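Long-range contacts in Serine/threonine-protein kinase Tel1 (Chaetomium thermophilum, PDB 6SKY), which probably acts as an ATP-dependent serine/threonine kinase that senses DNA damage and starts checkpoint signalling, phosphorylating targets at Ser-Gln or Thr-Gln sites: residues A[2621-2626]-A[2778-2783]; A[2627-2632]-A[2833-2838]; A[2784-2789]-A[2846-2851]. All blocks are in the same frame, centred on the assembly; numbering follows the deposited sequence.

Interaction 1 (A[2621-2626]-A[2778-2783]); sequences IMEQVF and IDLGVA. With AGS (phosphothiophosphoric acid-adenylate ester), chain C.
This is a buried, mainly apolar contact without a hydrogen bond between the segments, made inside the kinase domain where helix 2616-2632 leans on the loop that follows strand 2775-2777. The backbones come nearest at Met2622 and Leu2780, whose CA atoms are 6.0 Å apart, and Leu2780 buries more area against the other segment than any other residue here. With chi1 -62° its CG is anti to the carbonyl carbon, and CD1 reaches the helix between two residues one turn apart. One is Phe2626, where Leu2780 CD1 stands 4.0 Å above the plane of one ring face, displaced to its rim. The other is Glu2623: its CG is anti to the backbone N (chi1 178°), and the bend at chi2 leaves OE1 3.4 Å from Leu2780 CD1, a van der Waals approach. The run Asp2779-Leu2780-Gly2781 is the family's counterpart of the DFG motif at the start of the activation loop, and the helix corresponds to αC of canonical protein kinases. Met2622 straddles the turn of this loop. Its CB lies 3.1 Å from Leu2780 O, while bends at chi2 and chi3 fold the thioether so that CE meets Ala2783 CB at 3.8 Å. On the side away from the helix, Ile2778 CD1 approaches N7 of the bound ATP analogue at 3.4 Å, and Asp2779 belongs to the magnesium site, which Asn2765 completes on the protein side.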
# COMPACT_ATOMS: atom_id res chain seq x y z
N ILE A 2621 34.10 -13.14 15.29
CA ILE A 2621 32.98 -12.30 15.67
C ILE A 2621 32.11 -11.97 14.47
O ILE A 2621 30.88 -12.05 14.52
CB ILE A 2621 33.48 -11.03 16.37
CG1 ILE A 2621 34.07 -11.35 17.73
CG2 ILE A 2621 32.37 -10.06 16.53
CD1 ILE A 2621 33.05 -11.74 18.72
N MET A 2622 32.74 -11.60 13.35
CA MET A 2622 31.93 -11.23 12.20
C MET A 2622 31.27 -12.43 11.55
O MET A 2622 30.16 -12.30 11.03
CB MET A 2622 32.78 -10.46 11.20
CG MET A 2622 33.10 -9.06 11.64
SD MET A 2622 31.73 -8.29 12.52
CE MET A 2622 30.56 -8.03 11.20
N GLU A 2623 31.91 -13.59 11.57
CA GLU A 2623 31.24 -14.79 11.09
C GLU A 2623 30.00 -15.08 11.93
O GLU A 2623 28.95 -15.46 11.39
CB GLU A 2623 32.21 -15.97 11.11
CG GLU A 2623 31.61 -17.29 10.68
CD GLU A 2623 31.14 -17.27 9.25
OE1 GLU A 2623 31.82 -16.67 8.41
OE2 GLU A 2623 30.07 -17.85 8.97
N GLN A 2624 30.08 -14.87 13.24
CA GLN A 2624 28.92 -15.09 14.10
C GLN A 2624 27.81 -14.09 13.80
O GLN A 2624 26.63 -14.45 13.77
CB GLN A 2624 29.34 -15.00 15.55
CG GLN A 2624 28.23 -15.16 16.53
CD GLN A 2624 28.57 -14.58 17.87
OE1 GLN A 2624 27.89 -14.82 18.86
NE2 GLN A 2624 29.63 -13.79 17.91
N VAL A 2625 28.17 -12.82 13.58
CA VAL A 2625 27.17 -11.80 13.27
C VAL A 2625 26.46 -12.11 11.96
O VAL A 2625 25.23 -12.01 11.85
CB VAL A 2625 27.83 -10.41 13.24
CG1 VAL A 2625 26.97 -9.44 12.48
CG2 VAL A 2625 28.06 -9.93 14.64
N PHE A 2626 27.23 -12.49 10.93
CA PHE A 2626 26.64 -12.82 9.64
C PHE A 2626 25.74 -14.05 9.74
O PHE A 2626 24.68 -14.09 9.11
CB PHE A 2626 27.74 -13.05 8.62
CG PHE A 2626 28.18 -11.80 7.93
CD1 PHE A 2626 29.12 -10.97 8.50
CD2 PHE A 2626 27.67 -11.45 6.70
CE1 PHE A 2626 29.53 -9.83 7.87
CE2 PHE A 2626 28.08 -10.31 6.07
CZ PHE A 2626 29.01 -9.49 6.65
N ILE A 2778 34.72 -15.80 2.91
CA ILE A 2778 35.54 -16.02 4.08
C ILE A 2778 36.25 -14.71 4.40
O ILE A 2778 36.15 -13.75 3.66
CB ILE A 2778 36.55 -17.16 3.86
CG1 ILE A 2778 37.50 -16.82 2.73
CG2 ILE A 2778 35.84 -18.42 3.50
CD1 ILE A 2778 38.43 -17.89 2.40
N ASP A 2779 36.94 -14.69 5.54
CA ASP A 2779 37.79 -13.55 5.90
C ASP A 2779 36.96 -12.28 6.04
O ASP A 2779 37.18 -11.27 5.38
CB ASP A 2779 38.91 -13.41 4.87
CG ASP A 2779 40.05 -12.50 5.31
OD1 ASP A 2779 39.80 -11.37 5.78
OD2 ASP A 2779 41.21 -12.91 5.14
N LEU A 2780 35.98 -12.34 6.94
CA LEU A 2780 34.93 -11.33 7.04
C LEU A 2780 35.24 -10.26 8.08
O LEU A 2780 34.33 -9.70 8.68
CB LEU A 2780 33.59 -11.99 7.36
CG LEU A 2780 33.01 -12.99 6.37
CD1 LEU A 2780 31.76 -13.58 6.93
CD2 LEU A 2780 32.71 -12.33 5.06
N GLY A 2781 36.51 -9.94 8.29
CA GLY A 2781 36.88 -9.08 9.40
C GLY A 2781 36.84 -7.59 9.14
O GLY A 2781 36.74 -6.80 10.08
N VAL A 2782 36.95 -7.18 7.88
CA VAL A 2782 36.89 -5.77 7.50
C VAL A 2782 35.43 -5.46 7.21
O VAL A 2782 34.95 -5.64 6.10
CB VAL A 2782 37.80 -5.46 6.32
CG1 VAL A 2782 37.67 -4.03 5.91
CG2 VAL A 2782 39.23 -5.77 6.66
N ALA A 2783 34.71 -4.99 8.22
CA ALA A 2783 33.30 -4.69 8.08
C ALA A 2783 33.06 -3.26 8.52
O ALA A 2783 33.99 -2.53 8.84
CB ALA A 2783 32.45 -5.66 8.90
PG AGS C . 46.72 -12.74 0.96
S1G AGS C . 45.76 -11.93 -0.54
O2G AGS C . 45.93 -12.52 2.27
O3G AGS C . 48.12 -12.09 1.09
PB AGS C . 45.67 -15.22 0.92
O1B AGS C . 44.41 -14.50 0.69
O2B AGS C . 45.94 -16.39 -0.02
O3B AGS C . 46.90 -14.26 0.74
PA AGS C . 45.83 -17.34 2.66
O1A AGS C . 47.24 -17.67 2.90
O2A AGS C . 44.89 -17.69 3.80
O3A AGS C . 45.65 -15.80 2.39
O5' AGS C . 45.41 -18.07 1.34
C5' AGS C . 45.41 -19.50 1.32
C4' AGS C . 44.67 -19.99 0.10
O4' AGS C . 43.61 -20.87 0.52
C3' AGS C . 44.00 -18.91 -0.74
O3' AGS C . 43.96 -19.29 -2.11
C2' AGS C . 42.61 -18.82 -0.13
O2' AGS C . 41.65 -18.45 -1.11
C1' AGS C . 42.35 -20.25 0.33
N9 AGS C . 41.62 -20.33 1.58
C8 AGS C . 41.75 -19.51 2.67
N7 AGS C . 40.96 -19.81 3.67
C5 AGS C . 40.27 -20.92 3.21
C6 AGS C . 39.27 -21.72 3.80
N6 AGS C . 38.79 -21.53 5.03
N1 AGS C . 38.79 -22.75 3.07
C2 AGS C . 39.27 -22.95 1.84
N3 AGS C . 40.20 -22.26 1.19
C4 AGS C . 40.66 -21.25 1.93

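Interaction 2 (A[2627-2632]-A[2833-2838]); sequences AAVSEL and ASIQTI
Leu2632 and Ile2838 share one first torsion, CG or CG1 anti to the carbonyl carbon (chi1 -69° and -64°), and with chi2 extended in both, their terminal methyls meet between two helices. Here the C-terminal end of helix 2616-2632, the αC counterpart in the kinase domain, packs antiparallel on the first half of helix 2832-2843, from the C-terminal part of the domain. The short axes approach to 10.5 Å with N-to-C directions 162° apart, and the contact holds no hydrogen bond between the two segments. Ile2838 CD1 lodges by Ala2628, 3.7 Å from its CB, where the small side chain lets it come close to the first helix; Val2629 CG2 flanks it from another side at 4.1 Å. Leu2632 answers in the other direction. Its CD1 lies 3.8 Å from Ile2835 CG1 and also meets Ile2838 CD1, while both of its methyls rest against Ser2834 CB. An alanine here would lose CG and both methyls, and would probably leave Ser2834 and Ile2835 without their main apolar partner on the first helix. Leu2828 of helix 2816-2828 touches both Val2629 and Ile2835, so a third helix joins the same core. On helix 2832-2843 itself, Ala2833 O accepts from both Thr2837 N and Thr2837 OG1, the hydroxyl at 3.0 Å and lying above the carbonyl plane.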
# COMPACT_ATOMS: atom_id res chain seq x y z
N ALA A 2627 26.14 -15.04 10.53
CA ALA A 2627 25.28 -16.21 10.70
C ALA A 2627 23.97 -15.85 11.39
O ALA A 2627 22.91 -16.37 11.04
CB ALA A 2627 26.02 -17.29 11.47
N ALA A 2628 24.02 -14.93 12.36
CA ALA A 2628 22.79 -14.53 13.04
C ALA A 2628 21.84 -13.79 12.11
O ALA A 2628 20.63 -14.03 12.12
CB ALA A 2628 23.13 -13.68 14.26
N VAL A 2629 22.36 -12.88 11.29
CA VAL A 2629 21.48 -12.17 10.37
C VAL A 2629 20.91 -13.12 9.31
O VAL A 2629 19.73 -13.04 8.95
CB VAL A 2629 22.23 -10.98 9.73
CG1 VAL A 2629 21.32 -10.23 8.81
CG2 VAL A 2629 22.74 -10.06 10.80
N SER A 2630 21.72 -14.05 8.82
CA SER A 2630 21.19 -15.02 7.88
C SER A 2630 20.13 -15.90 8.51
O SER A 2630 19.21 -16.36 7.83
CB SER A 2630 22.31 -15.87 7.30
OG SER A 2630 23.27 -15.04 6.69
N GLU A 2631 20.24 -16.18 9.81
CA GLU A 2631 19.15 -16.88 10.49
C GLU A 2631 17.90 -16.03 10.55
O GLU A 2631 16.79 -16.57 10.51
CB GLU A 2631 19.58 -17.29 11.89
CG GLU A 2631 20.47 -18.50 11.94
CD GLU A 2631 19.72 -19.78 11.66
OE1 GLU A 2631 18.48 -19.76 11.69
OE2 GLU A 2631 20.38 -20.81 11.40
N LEU A 2632 18.05 -14.72 10.69
CA LEU A 2632 16.89 -13.84 10.60
C LEU A 2632 16.19 -13.98 9.26
O LEU A 2632 14.97 -13.85 9.18
CB LEU A 2632 17.29 -12.38 10.79
CG LEU A 2632 17.76 -11.93 12.16
CD1 LEU A 2632 18.05 -10.46 12.09
CD2 LEU A 2632 16.70 -12.21 13.17
N ALA A 2833 14.97 -4.12 13.84
CA ALA A 2833 15.05 -4.20 15.29
C ALA A 2833 15.94 -5.34 15.74
O ALA A 2833 16.74 -5.19 16.66
CB ALA A 2833 13.65 -4.35 15.87
N SER A 2834 15.82 -6.50 15.09
CA SER A 2834 16.66 -7.64 15.45
C SER A 2834 18.12 -7.41 15.06
O SER A 2834 19.03 -7.82 15.78
CB SER A 2834 16.13 -8.90 14.78
OG SER A 2834 14.75 -9.06 15.06
N ILE A 2835 18.36 -6.75 13.93
CA ILE A 2835 19.73 -6.43 13.57
C ILE A 2835 20.30 -5.40 14.54
O ILE A 2835 21.49 -5.45 14.88
CB ILE A 2835 19.80 -5.94 12.12
CG1 ILE A 2835 19.28 -7.03 11.18
CG2 ILE A 2835 21.20 -5.58 11.74
CD1 ILE A 2835 19.23 -6.62 9.76
N GLN A 2836 19.46 -4.48 15.02
CA GLN A 2836 19.90 -3.55 16.05
C GLN A 2836 20.26 -4.29 17.33
O GLN A 2836 21.25 -3.94 17.98
CB GLN A 2836 18.79 -2.53 16.31
CG GLN A 2836 19.10 -1.51 17.38
CD GLN A 2836 20.11 -0.48 16.93
OE1 GLN A 2836 20.33 -0.29 15.74
NE2 GLN A 2836 20.74 0.18 17.89
N THR A 2837 19.48 -5.30 17.70
CA THR A 2837 19.78 -6.10 18.88
C THR A 2837 21.11 -6.83 18.74
O THR A 2837 21.90 -6.89 19.69
CB THR A 2837 18.66 -7.09 19.13
OG1 THR A 2837 17.44 -6.39 19.35
CG2 THR A 2837 18.96 -7.94 20.32
N ILE A 2838 21.36 -7.42 17.57
CA ILE A 2838 22.62 -8.12 17.35
C ILE A 2838 23.80 -7.16 17.44
O ILE A 2838 24.80 -7.44 18.11
CB ILE A 2838 22.59 -8.85 15.99
CG1 ILE A 2838 21.52 -9.93 16.00
CG2 ILE A 2838 23.92 -9.46 15.69
CD1 ILE A 2838 21.30 -10.53 14.66

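Interaction 3 (A[2784-2789]-A[2846-2851]); sequences FEMGRV and TLYQWS. Unlike the reference sequence in segment 2846-2851: Leu2847 (reference Phe). Residues 2848, 2849, 2850, 2851 of segment 2846-2851 come from a tag, linker or insertion.
Neither segment forms a regular helix or strand, and their backbones stay well apart: the CA atoms of Met2786 and Ser2851 are 6.5 Å from each other, those of Phe2784 and Trp2850 8.0 Å. Phe2784 and Glu2785 both have positive phi, in the left-handed region, so the chain turns sharply here, and backbone hydrogen bonds to Leu2756 and Gly2757 tie these two residues to the residues that follow helix 2732-2755. The Phe2784 ring receives two aromatic side chains on different sides. Trp2850 CZ3 stands 3.8 Å above one face, offset to the rim, with the phenyl and the six-membered indole ring inclined at 40° and their centroids 5.1 Å apart, an oblique pair. Tyr2848 instead brings its OH to the edge of the phenyl, in the ring plane and 3.6 Å from Phe2784 CE2. Residues 2784-2789 belong to the activation loop of the kinase domain, continuing from its DFG-like start, whereas Tyr2848 to Ser2851 come from an insertion into the natural sequence. Met2786 crosses between the segments with its chain extended beyond CG, which carries CE to 3.9 Å from Gln2849 O and near Tyr2848 OH, and its SD to 4.1 Å from Ser2851 C. The indole also touches Tyr2848: CD2 of the tyrosine lies above one of its faces. Helix 2898-2908 packs on Trp2850 through Glu2898, Ala2899 and Ala2902.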
# COMPACT_ATOMS: atom_id res chain seq x y z
N PHE A 2784 31.79 -2.86 8.51
CA PHE A 2784 31.37 -1.54 8.98
C PHE A 2784 32.17 -0.43 8.31
O PHE A 2784 32.59 0.53 8.95
CB PHE A 2784 31.45 -1.45 10.49
CG PHE A 2784 30.61 -2.45 11.18
CD1 PHE A 2784 29.24 -2.40 11.08
CD2 PHE A 2784 31.18 -3.47 11.91
CE1 PHE A 2784 28.46 -3.34 11.70
CE2 PHE A 2784 30.40 -4.40 12.52
CZ PHE A 2784 29.05 -4.34 12.42
N GLU A 2785 32.37 -0.57 7.01
CA GLU A 2785 32.97 0.44 6.14
C GLU A 2785 34.42 0.73 6.49
O GLU A 2785 34.94 1.78 6.10
CB GLU A 2785 32.16 1.73 6.16
CG GLU A 2785 30.67 1.55 6.08
CD GLU A 2785 30.17 1.47 4.66
OE1 GLU A 2785 30.92 0.98 3.80
OE2 GLU A 2785 29.03 1.90 4.41
N MET A 2786 35.10 -0.17 7.19
CA MET A 2786 36.52 0.02 7.47
C MET A 2786 37.36 0.05 6.20
O MET A 2786 38.54 0.39 6.28
CB MET A 2786 37.06 -1.09 8.36
CG MET A 2786 36.52 -1.13 9.76
SD MET A 2786 37.09 -2.61 10.61
CE MET A 2786 35.73 -2.89 11.74
N GLY A 2787 36.80 -0.31 5.06
CA GLY A 2787 37.55 -0.48 3.84
C GLY A 2787 37.68 0.77 3.01
O GLY A 2787 38.55 0.84 2.14
N ARG A 2788 36.83 1.76 3.23
CA ARG A 2788 36.98 3.03 2.55
C ARG A 2788 37.84 4.01 3.33
O ARG A 2788 37.89 5.19 2.98
CB ARG A 2788 35.61 3.64 2.25
CG ARG A 2788 34.64 3.62 3.39
CD ARG A 2788 33.28 4.03 2.88
NE ARG A 2788 32.73 3.03 1.99
CZ ARG A 2788 31.92 3.29 0.97
NH1 ARG A 2788 31.46 2.31 0.22
NH2 ARG A 2788 31.58 4.54 0.70
N VAL A 2789 38.53 3.53 4.36
CA VAL A 2789 39.53 4.31 5.08
C VAL A 2789 40.95 3.94 4.65
O VAL A 2789 41.90 4.64 5.01
CB VAL A 2789 39.35 4.13 6.60
CG1 VAL A 2789 40.18 5.12 7.38
CG2 VAL A 2789 37.90 4.30 6.96
N THR A 2846 33.97 -6.06 24.88
CA THR A 2846 35.12 -5.22 25.18
C THR A 2846 36.24 -5.40 24.16
O THR A 2846 37.02 -4.47 23.92
CB THR A 2846 35.64 -5.54 26.58
OG1 THR A 2846 34.54 -5.78 27.45
CG2 THR A 2846 36.45 -4.39 27.12
N LEU A 2847 36.33 -6.57 23.54
CA LEU A 2847 37.48 -6.95 22.75
C LEU A 2847 37.29 -6.77 21.26
O LEU A 2847 38.20 -7.10 20.50
CB LEU A 2847 37.84 -8.41 23.05
CG LEU A 2847 38.29 -8.71 24.47
CD1 LEU A 2847 38.37 -10.20 24.70
CD2 LEU A 2847 39.63 -8.07 24.70
N TYR A 2848 36.14 -6.27 20.82
CA TYR A 2848 35.91 -6.04 19.40
C TYR A 2848 36.38 -4.64 19.05
O TYR A 2848 35.99 -3.67 19.70
CB TYR A 2848 34.43 -6.22 19.05
CG TYR A 2848 34.18 -6.13 17.57
CD1 TYR A 2848 34.57 -7.14 16.72
CD2 TYR A 2848 33.56 -5.03 17.02
CE1 TYR A 2848 34.36 -7.06 15.38
CE2 TYR A 2848 33.35 -4.93 15.68
CZ TYR A 2848 33.75 -5.95 14.87
OH TYR A 2848 33.53 -5.86 13.52
N GLN A 2849 37.22 -4.53 18.03
CA GLN A 2849 37.77 -3.25 17.60
C GLN A 2849 36.91 -2.68 16.48
O GLN A 2849 36.62 -3.37 15.50
CB GLN A 2849 39.21 -3.41 17.11
CG GLN A 2849 40.05 -4.36 17.92
CD GLN A 2849 40.37 -3.84 19.30
OE1 GLN A 2849 40.60 -4.61 20.23
NE2 GLN A 2849 40.39 -2.52 19.45
N TRP A 2850 36.54 -1.42 16.61
CA TRP A 2850 35.68 -0.77 15.63
C TRP A 2850 36.45 0.04 14.61
O TRP A 2850 35.84 0.70 13.77
CB TRP A 2850 34.66 0.11 16.32
CG TRP A 2850 33.66 -0.66 17.05
CD1 TRP A 2850 33.75 -1.11 18.32
CD2 TRP A 2850 32.40 -1.11 16.56
NE1 TRP A 2850 32.62 -1.80 18.66
CE2 TRP A 2850 31.78 -1.81 17.59
CE3 TRP A 2850 31.74 -0.98 15.34
CZ2 TRP A 2850 30.52 -2.38 17.44
CZ3 TRP A 2850 30.51 -1.54 15.20
CH2 TRP A 2850 29.91 -2.24 16.24
N SER A 2851 37.77 0.01 14.66
CA SER A 2851 38.61 0.54 13.61
C SER A 2851 39.57 -0.55 13.18
O SER A 2851 39.62 -1.63 13.76
CB SER A 2851 39.37 1.78 14.06
OG SER A 2851 40.35 2.14 13.11

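All three contacts lie in the kinase domain. Interactions 1 and 2 occupy consecutive parts of helix 2616-2632, with centres 13 Å apart, and Val2625 CG2 touches Ile2838 CG2 at 4.3 Å. Interactions 1 and 3 use consecutive parts of the loop after strand 2775-2777; their centres are 11 Å apart, joined where Met2622 packs on Tyr2848 and Phe2784. Interactions 2 and 3 do not touch, their centres being 19 Å apart. Along the chain, interaction 2 alternates with both others, whereas interaction 1 closes before interaction 3 opens. The αC-like helix thus packs on both the start of the activation loop, which holds the magnesium ligand Asp2779, and helix 2832-2843, while interaction 3 continues from interaction 1 toward a partly exposed edge.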